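Local coordinates for protein nitrite oxidoreductase subunit A (Kuenenia stuttgartiensis, PDB 7B04) that is a subunit of the molybdopterin oxidoreductase family that binds molybdenum, two MD1 molecules and an iron/sulfur cluster, at residues N570-W584 / Y769-K781. Residues are numbered along the deposited sequence; the frame is centred on the assembly and turned at random.
Sequences NFQASKWSGPGFYGW and YINRLLDGSTTMK
Met780 lays its terminal methyl over one face of the Phe571 ring: CE lies 3.7 Å from the ring centroid and 21° off the normal, which meets the criterion for a CH-pi contact. Its sulfur approaches obliquely, giving a Met-aromatic pair; the bend at the end of the methionine chain (chi3 -85°) turns CE back over the ring. At the ring's edge, in its plane, stands the carbonyl O of Leu773. That oxygen also accepts a hydrogen bond from Ser777 OG at 2.6 Å, nearly in line with the carbonyl, which ties the turn 774-777 to the end of its helix.

The second aromatic contact is T-shaped. Trp584 directs the edge of its six-membered ring at the face of Tyr769, with centroids 4.8 Å apart and planes at 63°. The indole swings away from its own backbone N to reach across to the tyrosine, while Trp584 CB packs on Leu773 CD2.

Polar bonds join the loops beyond. Thr778 N donates to Gln572 O at 2.9 Å; the two side chains run side by side, pointing the same way. Thr779 OG1 also approaches Asn570 O, but as modelled this bond is suspiciously short and its detail doubtful. The Trp576 and Thr778 side chains cross at about a right angle, with Thr778 O at the edge of the indole, near its plane.

Together these contacts join a long loop of the molybdopterin oxidoreductase fold to the C-terminal end of helix 767-774. Helix 759-762 borders Tyr769, helix 785-788 packs on Ile770 and Leu774, and Tyr407 of subunit B hydrogen-bonds Trp576 NE1, placing the loop side at the subunit interface.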
ATOM      1  N   ASN B 570      14.932  -9.042  20.853  1.00 30.04           N
ATOM      2  CA  ASN B 570      13.871  -8.958  21.850  1.00 36.29           C
ATOM      3  C   ASN B 570      13.921 -10.147  22.792  1.00 41.47           C
ATOM      4  O   ASN B 570      13.603 -10.017  23.981  1.00 47.99           O
ATOM      5  CB  ASN B 570      12.508  -8.871  21.167  1.00 39.75           C
ATOM      6  CG  ASN B 570      12.164  -7.464  20.730  1.00 35.36           C
ATOM      7  OD1 ASN B 570      12.358  -6.508  21.480  1.00 39.95           O
ATOM      8  ND2 ASN B 570      11.650  -7.329  19.514  1.00 32.45           N
ATOM      9  N   PHE B 571      14.326 -11.313  22.285  1.00 31.96           N
ATOM     10  CA  PHE B 571      14.615 -12.468  23.131  1.00 39.22           C
ATOM     11  C   PHE B 571      16.037 -12.295  23.663  1.00 48.88           C
ATOM     12  O   PHE B 571      16.972 -13.030  23.332  1.00 45.43           O
ATOM     13  CB  PHE B 571      14.431 -13.766  22.357  1.00 39.99           C
ATOM     14  CG  PHE B 571      13.051 -13.938  21.780  1.00 47.59           C
ATOM     15  CD1 PHE B 571      12.041 -14.530  22.522  1.00 51.30           C
ATOM     16  CD2 PHE B 571      12.764 -13.505  20.495  1.00 42.58           C
ATOM     17  CE1 PHE B 571      10.771 -14.688  21.993  1.00 40.31           C
ATOM     18  CE2 PHE B 571      11.498 -13.662  19.962  1.00 42.95           C
ATOM     19  CZ  PHE B 571      10.499 -14.252  20.712  1.00 37.60           C
ATOM     20  N   GLN B 572      16.182 -11.278  24.508  1.00 50.83           N
ATOM     21  CA  GLN B 572      17.484 -10.775  24.922  1.00 45.51           C
ATOM     22  C   GLN B 572      18.071 -11.653  26.017  1.00 42.63           C
ATOM     23  O   GLN B 572      17.414 -11.932  27.025  1.00 42.92           O
ATOM     24  CB  GLN B 572      17.337  -9.334  25.411  1.00 46.68           C
ATOM     25  CG  GLN B 572      18.626  -8.625  25.782  1.00 47.71           C
ATOM     26  CD  GLN B 572      19.555  -8.440  24.601  1.00 51.43           C
ATOM     27  OE1 GLN B 572      20.674  -8.944  24.596  1.00 51.56           O
ATOM     28  NE2 GLN B 572      19.089  -7.722  23.587  1.00 48.97           N
ATOM     29  N   ALA B 573      19.308 -12.097  25.810  1.00 46.10           N
ATOM     30  CA  ALA B 573      19.990 -12.972  26.753  1.00 47.07           C
ATOM     31  C   ALA B 573      20.746 -12.165  27.801  1.00 45.57           C
ATOM     32  O   ALA B 573      21.324 -11.117  27.501  1.00 45.58           O
ATOM     33  CB  ALA B 573      20.959 -13.898  26.018  1.00 44.04           C
ATOM     34  N   SER B 574      20.740 -12.668  29.034  1.00 39.89           N
ATOM     35  CA  SER B 574      21.482 -12.062  30.132  1.00 44.77           C
ATOM     36  C   SER B 574      21.649 -13.115  31.224  1.00 52.94           C
ATOM     37  O   SER B 574      21.124 -14.228  31.125  1.00 49.22           O
ATOM     38  CB  SER B 574      20.796 -10.795  30.652  1.00 44.36           C
ATOM     39  OG  SER B 574      19.580 -11.086  31.315  1.00 37.22           O
ATOM     40  N   LYS B 575      22.388 -12.750  32.275  1.00 51.45           N
ATOM     41  CA  LYS B 575      22.640 -13.685  33.370  1.00 53.91           C
ATOM     42  C   LYS B 575      21.363 -14.001  34.142  1.00 45.07           C
ATOM     43  O   LYS B 575      21.036 -15.173  34.364  1.00 36.78           O
ATOM     44  CB  LYS B 575      23.712 -13.120  34.301  1.00 49.83           C
ATOM     45  CG  LYS B 575      24.930 -12.577  33.575  1.00 46.19           C
ATOM     46  N   TRP B 576      20.625 -12.968  34.560  1.00 43.08           N
ATOM     47  CA  TRP B 576      19.400 -13.217  35.308  1.00 41.93           C
ATOM     48  C   TRP B 576      18.329 -13.834  34.419  1.00 37.18           C
ATOM     49  O   TRP B 576      17.451 -14.551  34.913  1.00 33.97           O
ATOM     50  CB  TRP B 576      18.887 -11.923  35.948  1.00 46.48           C
ATOM     51  CG  TRP B 576      18.320 -10.938  34.972  1.00 43.19           C
ATOM     52  CD1 TRP B 576      18.985  -9.920  34.355  1.00 47.90           C
ATOM     53  CD2 TRP B 576      16.964 -10.873  34.504  1.00 46.26           C
ATOM     54  NE1 TRP B 576      18.132  -9.227  33.530  1.00 43.77           N
ATOM     55  CE2 TRP B 576      16.886  -9.792  33.602  1.00 44.03           C
ATOM     56  CE3 TRP B 576      15.813 -11.625  34.757  1.00 50.22           C
ATOM     57  CZ2 TRP B 576      15.702  -9.444  32.955  1.00 43.98           C
ATOM     58  CZ3 TRP B 576      14.639 -11.278  34.111  1.00 47.34           C
ATOM     59  CH2 TRP B 576      14.592 -10.197  33.221  1.00 43.35           C
ATOM     60  N   SER B 577      18.385 -13.571  33.113  1.00 46.99           N
ATOM     61  CA  SER B 577      17.350 -14.021  32.189  1.00 44.74           C
ATOM     62  C   SER B 577      17.631 -15.425  31.656  1.00 36.39           C
ATOM     63  O   SER B 577      16.850 -16.351  31.889  1.00 30.11           O
ATOM     64  CB  SER B 577      17.217 -13.026  31.028  1.00 41.67           C
ATOM     65  OG  SER B 577      18.322 -13.134  30.143  1.00 49.23           O
ATOM     66  N   GLY B 578      18.747 -15.606  30.956  1.00 39.02           N
ATOM     67  CA  GLY B 578      19.035 -16.885  30.352  1.00 36.21           C
ATOM     68  C   GLY B 578      19.567 -16.782  28.938  1.00 39.91           C
ATOM     69  O   GLY B 578      20.096 -15.748  28.515  1.00 44.49           O
ATOM     70  N   PRO B 579      19.436 -17.872  28.175  1.00 35.44           N
ATOM     71  CA  PRO B 579      20.002 -17.891  26.817  1.00 37.81           C
ATOM     72  C   PRO B 579      19.226 -17.057  25.815  1.00 39.78           C
ATOM     73  O   PRO B 579      19.803 -16.656  24.796  1.00 42.26           O
ATOM     74  CB  PRO B 579      19.954 -19.376  26.446  1.00 33.59           C
ATOM     75  CG  PRO B 579      18.783 -19.898  27.207  1.00 33.29           C
ATOM     76  CD  PRO B 579      18.748 -19.131  28.508  1.00 28.18           C
ATOM     77  N   GLY B 580      17.949 -16.786  26.062  1.00 39.55           N
ATOM     78  CA  GLY B 580      17.178 -15.975  25.133  1.00 39.72           C
ATOM     79  C   GLY B 580      17.020 -16.646  23.786  1.00 43.48           C
ATOM     80  O   GLY B 580      16.632 -17.816  23.684  1.00 39.35           O
ATOM     81  N   PHE B 581      17.329 -15.888  22.732  1.00 37.39           N
ATOM     82  CA  PHE B 581      17.171 -16.386  21.371  1.00 34.42           C
ATOM     83  C   PHE B 581      18.087 -17.572  21.094  1.00 32.87           C
ATOM     84  O   PHE B 581      17.764 -18.418  20.251  1.00 34.63           O
ATOM     85  CB  PHE B 581      17.432 -15.250  20.382  1.00 36.09           C
ATOM     86  CG  PHE B 581      17.165 -15.608  18.952  1.00 33.49           C
ATOM     87  CD1 PHE B 581      15.868 -15.739  18.487  1.00 42.33           C
ATOM     88  CD2 PHE B 581      18.211 -15.790  18.066  1.00 35.14           C
ATOM     89  CE1 PHE B 581      15.621 -16.059  17.166  1.00 34.80           C
ATOM     90  CE2 PHE B 581      17.970 -16.109  16.745  1.00 42.27           C
ATOM     91  CZ  PHE B 581      16.674 -16.244  16.296  1.00 35.50           C
ATOM     92  N   TYR B 582      19.225 -17.655  21.790  1.00 34.90           N
ATOM     93  CA  TYR B 582      20.142 -18.772  21.584  1.00 38.46           C
ATOM     94  C   TYR B 582      19.511 -20.102  21.973  1.00 37.44           C
ATOM     95  O   TYR B 582      19.926 -21.154  21.472  1.00 34.85           O
ATOM     96  CB  TYR B 582      21.433 -18.558  22.378  1.00 33.05           C
ATOM     97  CG  TYR B 582      22.281 -17.404  21.897  1.00 35.28           C
ATOM     98  CD1 TYR B 582      22.948 -17.465  20.679  1.00 41.48           C
ATOM     99  CD2 TYR B 582      22.430 -16.260  22.667  1.00 37.17           C
ATOM    100  CE1 TYR B 582      23.730 -16.411  20.239  1.00 38.22           C
ATOM    101  CE2 TYR B 582      23.211 -15.204  22.238  1.00 42.65           C
ATOM    102  CZ  TYR B 582      23.857 -15.284  21.023  1.00 39.19           C
ATOM    103  OH  TYR B 582      24.633 -14.231  20.595  1.00 40.87           O
ATOM    104  N   GLY B 583      18.530 -20.083  22.876  1.00 40.58           N
ATOM    105  CA  GLY B 583      17.884 -21.321  23.277  1.00 42.39           C
ATOM    106  C   GLY B 583      17.241 -22.053  22.114  1.00 37.17           C
ATOM    107  O   GLY B 583      17.262 -23.284  22.054  1.00 38.72           O
ATOM    108  N   TRP B 584      16.658 -21.302  21.176  1.00 36.38           N
ATOM    109  CA  TRP B 584      15.999 -21.913  20.027  1.00 30.54           C
ATOM    110  C   TRP B 584      16.981 -22.240  18.905  1.00 34.14           C
ATOM    111  O   TRP B 584      16.907 -23.322  18.311  1.00 35.10           O
ATOM    112  CB  TRP B 584      14.894 -20.986  19.521  1.00 33.94           C
ATOM    113  CG  TRP B 584      14.297 -21.378  18.206  1.00 39.36           C
ATOM    114  CD1 TRP B 584      14.306 -20.647  17.054  1.00 37.37           C
ATOM    115  CD2 TRP B 584      13.591 -22.588  17.907  1.00 27.86           C
ATOM    116  NE1 TRP B 584      13.653 -21.327  16.056  1.00 29.08           N
ATOM    117  CE2 TRP B 584      13.205 -22.521  16.555  1.00 24.45           C
ATOM    118  CE3 TRP B 584      13.250 -23.721  18.650  1.00 28.57           C
ATOM    119  CZ2 TRP B 584      12.496 -23.545  15.931  1.00 29.74           C
ATOM    120  CZ3 TRP B 584      12.548 -24.735  18.026  1.00 29.39           C
ATOM    121  CH2 TRP B 584      12.178 -24.640  16.682  1.00 29.13           C
ATOM    122  N   TYR B 769       8.923 -24.928  22.783  1.00 34.77           N
ATOM    123  CA  TYR B 769       9.998 -24.055  22.320  1.00 31.29           C
ATOM    124  C   TYR B 769       9.660 -22.588  22.555  1.00 35.44           C
ATOM    125  O   TYR B 769      10.546 -21.787  22.881  1.00 33.89           O
ATOM    126  CB  TYR B 769      10.285 -24.304  20.840  1.00 27.60           C
ATOM    127  CG  TYR B 769      10.700 -25.720  20.509  1.00 32.12           C
ATOM    128  CD1 TYR B 769      11.915 -26.232  20.950  1.00 29.46           C
ATOM    129  CD2 TYR B 769       9.888 -26.538  19.735  1.00 35.32           C
ATOM    130  CE1 TYR B 769      12.301 -27.523  20.639  1.00 28.18           C
ATOM    131  CE2 TYR B 769      10.267 -27.829  19.419  1.00 29.24           C
ATOM    132  CZ  TYR B 769      11.472 -28.317  19.874  1.00 28.27           C
ATOM    133  OH  TYR B 769      11.848 -29.603  19.561  1.00 32.94           O
ATOM    134  N   ILE B 770       8.391 -22.213  22.377  1.00 30.82           N
ATOM    135  CA  ILE B 770       7.987 -20.829  22.613  1.00 28.14           C
ATOM    136  C   ILE B 770       8.187 -20.463  24.076  1.00 37.17           C
ATOM    137  O   ILE B 770       8.671 -19.370  24.398  1.00 37.45           O
ATOM    138  CB  ILE B 770       6.529 -20.614  22.165  1.00 30.95           C
ATOM    139  CG1 ILE B 770       6.387 -20.882  20.667  1.00 32.36           C
ATOM    140  CG2 ILE B 770       6.070 -19.202  22.495  1.00 25.07           C
ATOM    141  CD1 ILE B 770       4.956 -20.932  20.186  1.00 32.49           C
ATOM    142  N   ASN B 771       7.819 -21.368  24.988  1.00 33.17           N
ATOM    143  CA  ASN B 771       8.034 -21.113  26.409  1.00 34.52           C
ATOM    144  C   ASN B 771       9.520 -21.014  26.725  1.00 37.66           C
ATOM    145  O   ASN B 771       9.934 -20.199  27.557  1.00 40.80           O
ATOM    146  CB  ASN B 771       7.378 -22.210  27.247  1.00 38.83           C
ATOM    147  CG  ASN B 771       5.865 -22.147  27.209  1.00 35.03           C
ATOM    148  OD1 ASN B 771       5.275 -21.066  27.251  1.00 37.13           O
ATOM    149  ND2 ASN B 771       5.226 -23.308  27.134  1.00 25.89           N
ATOM    150  N   ARG B 772      10.339 -21.838  26.064  1.00 38.31           N
ATOM    151  CA  ARG B 772      11.784 -21.753  26.234  1.00 29.65           C
ATOM    152  C   ARG B 772      12.350 -20.453  25.683  1.00 31.60           C
ATOM    153  O   ARG B 772      13.484 -20.096  26.015  1.00 37.70           O
ATOM    154  CB  ARG B 772      12.472 -22.939  25.559  1.00 22.94           C
ATOM    155  CG  ARG B 772      12.211 -24.280  26.221  1.00 27.11           C
ATOM    156  CD  ARG B 772      12.944 -25.385  25.484  1.00 24.72           C
ATOM    157  NE  ARG B 772      12.672 -26.706  26.041  1.00 23.01           N
ATOM    158  CZ  ARG B 772      13.145 -27.837  25.532  1.00 34.45           C
ATOM    159  NH1 ARG B 772      13.847 -27.815  24.406  1.00 33.25           N
ATOM    160  NH2 ARG B 772      12.856 -28.999  26.104  1.00 36.15           N
ATOM    161  N   LEU B 773      11.608 -19.765  24.816  1.00 29.31           N
ATOM    162  CA  LEU B 773      12.009 -18.447  24.340  1.00 33.56           C
ATOM    163  C   LEU B 773      11.472 -17.333  25.227  1.00 32.79           C
ATOM    164  O   LEU B 773      12.189 -16.366  25.506  1.00 34.74           O
ATOM    165  CB  LEU B 773      11.539 -18.243  22.901  1.00 31.47           C
ATOM    166  CG  LEU B 773      12.328 -19.041  21.868  1.00 33.31           C
ATOM    167  CD1 LEU B 773      11.668 -18.956  20.504  1.00 40.92           C
ATOM    168  CD2 LEU B 773      13.758 -18.535  21.812  1.00 30.93           C
ATOM    169  N   LEU B 774      10.219 -17.449  25.674  1.00 34.80           N
ATOM    170  CA  LEU B 774       9.676 -16.491  26.631  1.00 38.34           C
ATOM    171  C   LEU B 774      10.498 -16.510  27.911  1.00 39.43           C
ATOM    172  O   LEU B 774      11.106 -15.506  28.298  1.00 41.01           O
ATOM    173  CB  LEU B 774       8.212 -16.811  26.920  1.00 37.10           C
ATOM    174  CG  LEU B 774       7.233 -16.601  25.768  1.00 37.83           C
ATOM    175  CD1 LEU B 774       5.903 -17.242  26.094  1.00 30.54           C
ATOM    176  CD2 LEU B 774       7.058 -15.120  25.478  1.00 36.50           C
ATOM    177  N   ASP B 775      10.547 -17.665  28.568  1.00 39.59           N
ATOM    178  CA  ASP B 775      11.494 -17.851  29.654  1.00 35.84           C
ATOM    179  C   ASP B 775      12.898 -17.791  29.073  1.00 40.15           C
ATOM    180  O   ASP B 775      13.181 -18.398  28.037  1.00 53.42           O
ATOM    181  CB  ASP B 775      11.243 -19.195  30.342  1.00 36.03           C
ATOM    182  CG  ASP B 775      11.916 -19.301  31.695  1.00 38.85           C
ATOM    183  OD1 ASP B 775      11.456 -18.635  32.647  1.00 46.06           O
ATOM    184  OD2 ASP B 775      12.901 -20.057  31.805  1.00 35.53           O
ATOM    185  N   GLY B 776      13.770 -17.032  29.721  1.00 32.29           N
ATOM    186  CA  GLY B 776      15.110 -16.815  29.225  1.00 39.22           C
ATOM    187  C   GLY B 776      15.332 -15.529  28.462  1.00 39.80           C
ATOM    188  O   GLY B 776      16.440 -15.318  27.960  1.00 46.08           O
ATOM    189  N   SER B 777      14.340 -14.647  28.388  1.00 40.67           N
ATOM    190  CA  SER B 777      14.476 -13.379  27.685  1.00 38.99           C
ATOM    191  C   SER B 777      14.202 -12.235  28.650  1.00 42.38           C
ATOM    192  O   SER B 777      13.265 -12.300  29.451  1.00 46.31           O
ATOM    193  CB  SER B 777      13.514 -13.298  26.495  1.00 41.02           C
ATOM    194  OG  SER B 777      13.760 -14.339  25.564  1.00 38.57           O
ATOM    195  N   THR B 778      15.027 -11.186  28.567  1.00 38.59           N
ATOM    196  CA  THR B 778      14.866 -10.048  29.469  1.00 39.92           C
ATOM    197  C   THR B 778      13.487  -9.425  29.330  1.00 38.86           C
ATOM    198  O   THR B 778      12.923  -8.928  30.312  1.00 40.03           O
ATOM    199  CB  THR B 778      15.938  -8.990  29.206  1.00 37.75           C
ATOM    200  OG1 THR B 778      15.718  -8.390  27.923  1.00 42.52           O
ATOM    201  CG2 THR B 778      17.327  -9.607  29.250  1.00 39.81           C
ATOM    202  N   THR B 779      12.934  -9.437  28.121  1.00 37.89           N
ATOM    203  CA  THR B 779      11.653  -8.808  27.850  1.00 38.77           C
ATOM    204  C   THR B 779      10.470  -9.750  28.032  1.00 39.91           C
ATOM    205  O   THR B 779       9.327  -9.283  28.014  1.00 41.11           O
ATOM    206  CB  THR B 779      11.637  -8.254  26.423  1.00 38.14           C
ATOM    207  OG1 THR B 779      11.755  -9.336  25.493  1.00 38.85           O
ATOM    208  CG2 THR B 779      12.799  -7.299  26.211  1.00 43.05           C
ATOM    209  N   MET B 780      10.703 -11.052  28.210  1.00 35.03           N
ATOM    210  CA  MET B 780       9.589 -11.988  28.190  1.00 36.54           C
ATOM    211  C   MET B 780       9.629 -13.088  29.243  1.00 44.97           C
ATOM    212  O   MET B 780       8.683 -13.882  29.295  1.00 44.33           O
ATOM    213  CB  MET B 780       9.483 -12.633  26.799  1.00 41.75           C
ATOM    214  CG  MET B 780       8.794 -11.760  25.765  1.00 47.22           C
ATOM    215  SD  MET B 780       9.034 -12.335  24.075  1.00 60.06           S
ATOM    216  CE  MET B 780      10.600 -11.572  23.668  1.00 38.56           C
ATOM    217  N   LYS B 781      10.665 -13.181  30.075  1.00 47.04           N
ATOM    218  CA  LYS B 781      10.617 -14.154  31.163  1.00 38.71           C
ATOM    219  C   LYS B 781       9.500 -13.780  32.128  1.00 36.47           C
ATOM    220  O   LYS B 781       9.389 -12.626  32.550  1.00 34.62           O
ATOM    221  CB  LYS B 781      11.951 -14.251  31.904  1.00 36.10           C
ATOM    222  CG  LYS B 781      11.927 -15.369  32.951  1.00 37.28           C
ATOM    223  CD  LYS B 781      13.167 -15.414  33.826  1.00 37.43           C
ATOM    224  CE  LYS B 781      13.884 -16.747  33.705  1.00 31.83           C
ATOM    225  NZ  LYS B 781      14.485 -16.917  32.371  1.00 30.58           N
TER